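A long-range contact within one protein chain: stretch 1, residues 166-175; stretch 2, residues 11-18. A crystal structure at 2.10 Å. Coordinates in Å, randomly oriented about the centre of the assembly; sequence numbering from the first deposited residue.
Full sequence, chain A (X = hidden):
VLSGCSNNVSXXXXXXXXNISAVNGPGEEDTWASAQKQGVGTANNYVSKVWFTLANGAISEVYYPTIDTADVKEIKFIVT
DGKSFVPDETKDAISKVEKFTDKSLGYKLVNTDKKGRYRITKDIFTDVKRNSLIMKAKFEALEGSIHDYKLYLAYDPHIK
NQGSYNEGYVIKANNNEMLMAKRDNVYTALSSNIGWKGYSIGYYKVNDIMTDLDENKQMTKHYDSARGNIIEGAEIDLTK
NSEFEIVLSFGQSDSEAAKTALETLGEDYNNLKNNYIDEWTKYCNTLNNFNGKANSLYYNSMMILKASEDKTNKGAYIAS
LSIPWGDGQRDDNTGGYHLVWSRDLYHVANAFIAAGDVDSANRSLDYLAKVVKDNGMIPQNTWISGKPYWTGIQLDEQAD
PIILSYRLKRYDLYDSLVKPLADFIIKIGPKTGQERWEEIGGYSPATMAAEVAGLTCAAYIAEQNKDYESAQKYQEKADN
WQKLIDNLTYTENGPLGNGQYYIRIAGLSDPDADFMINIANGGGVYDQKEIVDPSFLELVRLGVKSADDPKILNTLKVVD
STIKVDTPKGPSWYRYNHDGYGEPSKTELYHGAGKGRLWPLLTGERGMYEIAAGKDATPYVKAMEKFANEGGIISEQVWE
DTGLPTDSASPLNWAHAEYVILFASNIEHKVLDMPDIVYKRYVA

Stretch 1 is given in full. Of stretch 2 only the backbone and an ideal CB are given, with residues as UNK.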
ATOM      1  N   ASN A 166      -9.051  20.380  13.467  1.00 27.59           N
ATOM      2  CA  ASN A 166      -8.601  20.928  12.192  1.00 29.39           C
ATOM      3  C   ASN A 166      -9.164  22.345  12.121  1.00 30.23           C
ATOM      4  O   ASN A 166     -10.374  22.539  12.233  1.00 31.21           O
ATOM      5  CB  ASN A 166      -9.144  20.093  11.028  1.00 27.67           C
ATOM      6  CG  ASN A 166      -8.234  18.930  10.665  1.00 29.01           C
ATOM      7  OD1 ASN A 166      -7.338  19.064   9.830  1.00 28.42           O
ATOM      8  ND2 ASN A 166      -8.454  17.784  11.302  1.00 28.08           N
ATOM      9  N   GLU A 167      -8.290  23.329  11.949  1.00 33.42           N
ATOM     10  CA  GLU A 167      -8.723  24.718  11.877  1.00 35.84           C
ATOM     11  C   GLU A 167      -9.077  25.100  10.448  1.00 37.26           C
ATOM     12  O   GLU A 167      -8.234  25.033   9.554  1.00 39.00           O
ATOM     13  CB  GLU A 167      -7.624  25.649  12.393  1.00 38.01           C
ATOM     14  CG  GLU A 167      -8.081  27.089  12.607  1.00 42.18           C
ATOM     15  CD  GLU A 167      -6.960  27.996  13.076  1.00 44.26           C
ATOM     16  OE1 GLU A 167      -6.182  27.572  13.954  1.00 44.65           O
ATOM     17  OE2 GLU A 167      -6.862  29.136  12.574  1.00 47.13           O
ATOM     18  N   GLY A 168     -10.327  25.499  10.237  1.00 37.53           N
ATOM     19  CA  GLY A 168     -10.765  25.892   8.912  1.00 37.19           C
ATOM     20  C   GLY A 168     -11.192  27.347   8.855  1.00 37.63           C
ATOM     21  O   GLY A 168     -11.741  27.880   9.819  1.00 38.10           O
ATOM     22  N   TYR A 169     -10.932  27.987   7.719  1.00 37.19           N
ATOM     23  CA  TYR A 169     -11.289  29.383   7.511  1.00 36.97           C
ATOM     24  C   TYR A 169     -11.273  29.725   6.022  1.00 37.66           C
ATOM     25  O   TYR A 169     -10.904  28.894   5.190  1.00 36.46           O
ATOM     26  CB  TYR A 169     -10.335  30.294   8.288  1.00 36.13           C
ATOM     27  CG  TYR A 169      -8.870  30.045   8.014  1.00 35.03           C
ATOM     28  CD1 TYR A 169      -8.152  30.867   7.147  1.00 35.25           C
ATOM     29  CD2 TYR A 169      -8.197  28.994   8.634  1.00 35.06           C
ATOM     30  CE1 TYR A 169      -6.795  30.651   6.909  1.00 35.30           C
ATOM     31  CE2 TYR A 169      -6.846  28.767   8.403  1.00 33.84           C
ATOM     32  CZ  TYR A 169      -6.151  29.598   7.544  1.00 34.89           C
ATOM     33  OH  TYR A 169      -4.812  29.380   7.333  1.00 34.33           O
ATOM     34  N   VAL A 170     -11.679  30.948   5.690  1.00 37.55           N
ATOM     35  CA  VAL A 170     -11.724  31.373   4.297  1.00 36.95           C
ATOM     36  C   VAL A 170     -10.928  32.653   4.062  1.00 37.39           C
ATOM     37  O   VAL A 170     -10.921  33.561   4.896  1.00 36.03           O
ATOM     38  CB  VAL A 170     -13.184  31.604   3.842  1.00 36.77           C
ATOM     39  CG1 VAL A 170     -13.239  31.821   2.339  1.00 35.60           C
ATOM     40  CG2 VAL A 170     -14.049  30.422   4.248  1.00 35.22           C
ATOM     41  N   ILE A 171     -10.243  32.711   2.926  1.00 37.47           N
ATOM     42  CA  ILE A 171      -9.466  33.886   2.569  1.00 38.35           C
ATOM     43  C   ILE A 171      -9.744  34.224   1.114  1.00 39.81           C
ATOM     44  O   ILE A 171     -10.577  33.593   0.462  1.00 39.19           O
ATOM     45  CB  ILE A 171      -7.950  33.653   2.716  1.00 37.64           C
ATOM     46  CG1 ILE A 171      -7.498  32.554   1.753  1.00 38.15           C
ATOM     47  CG2 ILE A 171      -7.612  33.296   4.153  1.00 37.75           C
ATOM     48  CD1 ILE A 171      -5.995  32.420   1.632  1.00 37.53           C
ATOM     49  N   LYS A 172      -9.039  35.230   0.617  1.00 40.51           N
ATOM     50  CA  LYS A 172      -9.180  35.645  -0.763  1.00 41.74           C
ATOM     51  C   LYS A 172      -7.783  35.997  -1.250  1.00 42.13           C
ATOM     52  O   LYS A 172      -7.133  36.901  -0.720  1.00 42.40           O
ATOM     53  CB  LYS A 172     -10.113  36.853  -0.860  1.00 44.08           C
ATOM     54  CG  LYS A 172     -10.706  37.068  -2.242  1.00 45.99           C
ATOM     55  CD  LYS A 172     -11.720  38.202  -2.236  1.00 48.22           C
ATOM     56  CE  LYS A 172     -12.389  38.361  -3.592  1.00 51.25           C
ATOM     57  NZ  LYS A 172     -13.355  39.499  -3.617  1.00 53.14           N
ATOM     58  N   ALA A 173      -7.309  35.248  -2.237  1.00 42.41           N
ATOM     59  CA  ALA A 173      -5.988  35.474  -2.801  1.00 43.09           C
ATOM     60  C   ALA A 173      -6.171  35.965  -4.227  1.00 42.93           C
ATOM     61  O   ALA A 173      -6.661  35.230  -5.085  1.00 42.27           O
ATOM     62  CB  ALA A 173      -5.179  34.181  -2.779  1.00 42.98           C
ATOM     63  N   ASN A 174      -5.785  37.214  -4.474  1.00 44.36           N
ATOM     64  CA  ASN A 174      -5.920  37.805  -5.801  1.00 44.59           C
ATOM     65  C   ASN A 174      -7.334  37.586  -6.335  1.00 44.89           C
ATOM     66  O   ASN A 174      -7.525  37.051  -7.426  1.00 44.53           O
ATOM     67  CB  ASN A 174      -4.891  37.192  -6.755  1.00 45.15           C
ATOM     68  CG  ASN A 174      -3.471  37.627  -6.437  1.00 47.10           C
ATOM     69  OD1 ASN A 174      -3.113  37.820  -5.273  1.00 49.59           O
ATOM     70  ND2 ASN A 174      -2.650  37.770  -7.471  1.00 47.87           N
ATOM     71  N   ASN A 175      -8.319  37.996  -5.542  1.00 46.28           N
ATOM     72  CA  ASN A 175      -9.723  37.870  -5.914  1.00 47.59           C
ATOM     73  C   ASN A 175     -10.167  36.426  -6.110  1.00 47.24           C
ATOM     74  O   ASN A 175     -11.121  36.154  -6.839  1.00 48.19           O
ATOM     75  CB  ASN A 175     -10.000  38.670  -7.187  1.00 50.14           C
ATOM     76  CG  ASN A 175      -9.657  40.136  -7.034  1.00 52.72           C
ATOM     77  OD1 ASN A 175     -10.149  40.810  -6.125  1.00 54.19           O
ATOM     78  ND2 ASN A 175      -8.809  40.642  -7.924  1.00 54.20           N
ATOM     79  N   UNK A  11       3.922  40.731  -4.139  1.00 65.74           N
ATOM     80  CA  UNK A  11       3.859  39.286  -4.504  1.00 65.49           C
ATOM     81  C   UNK A  11       2.409  38.827  -4.627  1.00 64.52           C
ATOM     82  O   UNK A  11       1.911  38.611  -5.733  1.00 64.97           O
ATOM     83  CB  UNK A  11       4.585  38.429  -3.465  1.00 65.49           C
ATOM     84  N   UNK A  12       1.737  38.682  -3.488  1.00 62.70           N
ATOM     85  CA  UNK A  12       0.343  38.248  -3.468  1.00 61.10           C
ATOM     86  C   UNK A  12      -0.462  39.098  -2.489  1.00 59.24           C
ATOM     87  O   UNK A  12       0.090  39.654  -1.541  1.00 59.53           O
ATOM     88  CB  UNK A  12       0.245  36.767  -3.095  1.00 61.10           C
ATOM     89  N   UNK A  13      -1.766  39.196  -2.727  1.00 56.50           N
ATOM     90  CA  UNK A  13      -2.643  39.970  -1.861  1.00 54.55           C
ATOM     91  C   UNK A  13      -3.706  39.070  -1.240  1.00 53.25           C
ATOM     92  O   UNK A  13      -4.774  38.859  -1.816  1.00 53.05           O
ATOM     93  CB  UNK A  13      -3.298  41.111  -2.641  1.00 54.55           C
ATOM     94  N   UNK A  14      -3.404  38.539  -0.061  1.00 52.31           N
ATOM     95  CA  UNK A  14      -4.333  37.663   0.639  1.00 51.28           C
ATOM     96  C   UNK A  14      -5.082  38.417   1.736  1.00 50.65           C
ATOM     97  O   UNK A  14      -4.476  39.090   2.570  1.00 50.45           O
ATOM     98  CB  UNK A  14      -3.587  36.468   1.235  1.00 51.28           C
ATOM     99  N   UNK A  15      -6.407  38.311   1.718  1.00 50.21           N
ATOM    100  CA  UNK A  15      -7.252  38.976   2.705  1.00 50.22           C
ATOM    101  C   UNK A  15      -8.087  37.948   3.455  1.00 49.63           C
ATOM    102  O   UNK A  15      -8.874  37.219   2.850  1.00 48.33           O
ATOM    103  CB  UNK A  15      -8.156  40.013   2.035  1.00 50.22           C
ATOM    104  N   UNK A  16      -7.917  37.890   4.773  1.00 50.00           N
ATOM    105  CA  UNK A  16      -8.667  36.948   5.597  1.00 50.05           C
ATOM    106  C   UNK A  16      -9.819  37.671   6.291  1.00 49.50           C
ATOM    107  O   UNK A  16      -9.727  38.860   6.591  1.00 49.52           O
ATOM    108  CB  UNK A  16      -7.753  36.280   6.626  1.00 50.05           C
ATOM    109  N   UNK A  17     -10.903  36.948   6.537  1.00 49.29           N
ATOM    110  CA  UNK A  17     -12.071  37.528   7.186  1.00 48.78           C
ATOM    111  C   UNK A  17     -12.805  36.506   8.044  1.00 48.69           C
ATOM    112  O   UNK A  17     -12.965  35.349   7.650  1.00 49.83           O
ATOM    113  CB  UNK A  17     -13.022  38.109   6.138  1.00 48.78           C
ATOM    114  N   UNK A  18     -13.245  36.939   9.221  1.00 47.02           N
ATOM    115  CA  UNK A  18     -13.979  36.068  10.130  1.00 45.65           C
ATOM    116  C   UNK A  18     -15.332  36.707  10.417  1.00 43.88           C
ATOM    117  O   UNK A  18     -15.566  37.275  11.485  1.00 42.68           O
ATOM    118  CB  UNK A  18     -13.197  35.827  11.423  1.00 45.65           C
TER

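Position 11 has nothing of stretch 1 within 5.5 Å of its ideal CB. Almost any residue would suit. It is Ser11, which makes no contact.

At position 12 the CB points sideways, 4.1 Å from Asn174 OD1. The methyl of Ala173 lies within reach of a longer chain, so a mid-sized apolar residue would suit. It is Ile12. Its CD1 lies 3.8 Å from Ala173 CB.

Position 13 works through its backbone. Its N donates to Asn174 OD1 at 3.2 Å, and its O accepts from Asn174 N at 3.3 Å. The CB points sideways, so the side chain is little restricted, and a long polar one is plausible. It is Lys13, fully extended, with its end leading away.

At position 14 the CB lies on the same sheet face as Ala173 and Ile171. The CB at 14 is 4.7 Å from Ile171 CD1. The small Ala173 leaves room, and valine, leucine or isoleucine would fit. It is Ile14. Its CG2 is 3.8 Å from Ala173 CB and 4.5 Å from Ile171 CD1, while CD1 leads away.

Position 15 shares its face with Lys172. Its N donates to Lys172 O at 2.9 Å; the return bond, from Lys172 N to its O at 3.0 Å, is bent and weak. The end of Lys172 leads away, so stretch 1 offers no charge to answer here, and many polar residues, acids among them, would serve. It is Asp15, and no salt bridge to Lys172 forms.

At position 16 the CB is 3.9 Å from Ile171 CG2 and 5.5 Å from Tyr169 CD1, with the carboxylate of Glu167 farther along the same side. A long chain with a positive end suits best; an aromatic could cover the tyrosine but would not answer the charge. It is Arg16, extended. Its guanidinium stacks flat on the Tyr169 ring, with CZ 3.6 Å from the ring centroid, a cation-pi arrangement. NH1 reaches Glu167 OE2 at 3.4 Å, a salt bridge with a weak hydrogen bond.

At position 17 the CB points sideways, 5.2 Å from Val170 O. A large apolar side chain could turn back onto Val170. It is Phe17, chi1 p, with CZ 3.6 Å from Val170 CG1. Water 1 donates to Phe17 O at 2.6 Å and accepts from Val170 N at 3.0 Å.

At position 18 the CB points sideways, with nothing of stretch 1 within 5.5 Å, so many residues would do. It is Asn18, without contact.

Stretch 2, residues 11-18: SIKIDRFN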
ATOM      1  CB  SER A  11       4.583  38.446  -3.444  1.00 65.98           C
ATOM      2  OG  SER A  11       4.610  37.073  -3.804  1.00 66.52           O
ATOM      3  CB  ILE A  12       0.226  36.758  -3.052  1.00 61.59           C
ATOM      4  CG1 ILE A  12      -1.222  36.284  -3.204  1.00 61.27           C
ATOM      5  CG2 ILE A  12       0.698  36.578  -1.612  1.00 61.01           C
ATOM      6  CD1 ILE A  12      -1.424  34.819  -2.878  1.00 61.84           C
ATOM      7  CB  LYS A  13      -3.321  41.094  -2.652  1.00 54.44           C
ATOM      8  CG  LYS A  13      -4.258  41.958  -1.818  1.00 54.49           C
ATOM      9  CD  LYS A  13      -5.016  42.952  -2.687  1.00 55.33           C
ATOM     10  CE  LYS A  13      -6.008  43.761  -1.868  1.00 55.60           C
ATOM     11  NZ  LYS A  13      -6.840  44.655  -2.725  1.00 56.07           N
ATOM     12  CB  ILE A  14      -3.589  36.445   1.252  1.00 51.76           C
ATOM     13  CG1 ILE A  14      -2.376  36.914   2.059  1.00 51.43           C
ATOM     14  CG2 ILE A  14      -3.140  35.500   0.142  1.00 51.01           C
ATOM     15  CD1 ILE A  14      -1.587  35.785   2.706  1.00 51.66           C
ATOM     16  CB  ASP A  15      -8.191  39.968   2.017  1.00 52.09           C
ATOM     17  CG  ASP A  15      -7.451  41.019   1.217  1.00 53.63           C
ATOM     18  OD1 ASP A  15      -8.117  41.774   0.476  1.00 54.32           O
ATOM     19  OD2 ASP A  15      -6.208  41.099   1.331  1.00 54.91           O
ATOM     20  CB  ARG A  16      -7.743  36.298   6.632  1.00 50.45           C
ATOM     21  CG  ARG A  16      -8.405  35.209   7.468  1.00 50.44           C
ATOM     22  CD  ARG A  16      -7.377  34.459   8.304  1.00 51.68           C
ATOM     23  NE  ARG A  16      -8.002  33.501   9.215  1.00 53.16           N
ATOM     24  CZ  ARG A  16      -7.329  32.669  10.007  1.00 53.92           C
ATOM     25  NH1 ARG A  16      -7.986  31.836  10.803  1.00 52.02           N
ATOM     26  NH2 ARG A  16      -6.002  32.665  10.001  1.00 52.73           N
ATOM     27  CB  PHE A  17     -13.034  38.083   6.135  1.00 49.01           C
ATOM     28  CG  PHE A  17     -13.357  37.108   5.038  1.00 49.60           C
ATOM     29  CD1 PHE A  17     -12.532  36.996   3.924  1.00 50.04           C
ATOM     30  CD2 PHE A  17     -14.474  36.284   5.128  1.00 49.08           C
ATOM     31  CE1 PHE A  17     -12.816  36.081   2.913  1.00 49.06           C
ATOM     32  CE2 PHE A  17     -14.766  35.366   4.123  1.00 49.42           C
ATOM     33  CZ  PHE A  17     -13.935  35.264   3.014  1.00 48.87           C
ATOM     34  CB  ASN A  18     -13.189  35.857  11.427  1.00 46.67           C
ATOM     35  CG  ASN A  18     -13.876  34.895  12.376  1.00 47.40           C
ATOM     36  OD1 ASN A  18     -14.510  33.931  11.946  1.00 47.68           O
ATOM     37  ND2 ASN A  18     -13.743  35.145  13.674  1.00 48.67           N
TER
HETATM   38  O   HOH W   1     -12.061  32.973   7.927  1.00 35.37           O
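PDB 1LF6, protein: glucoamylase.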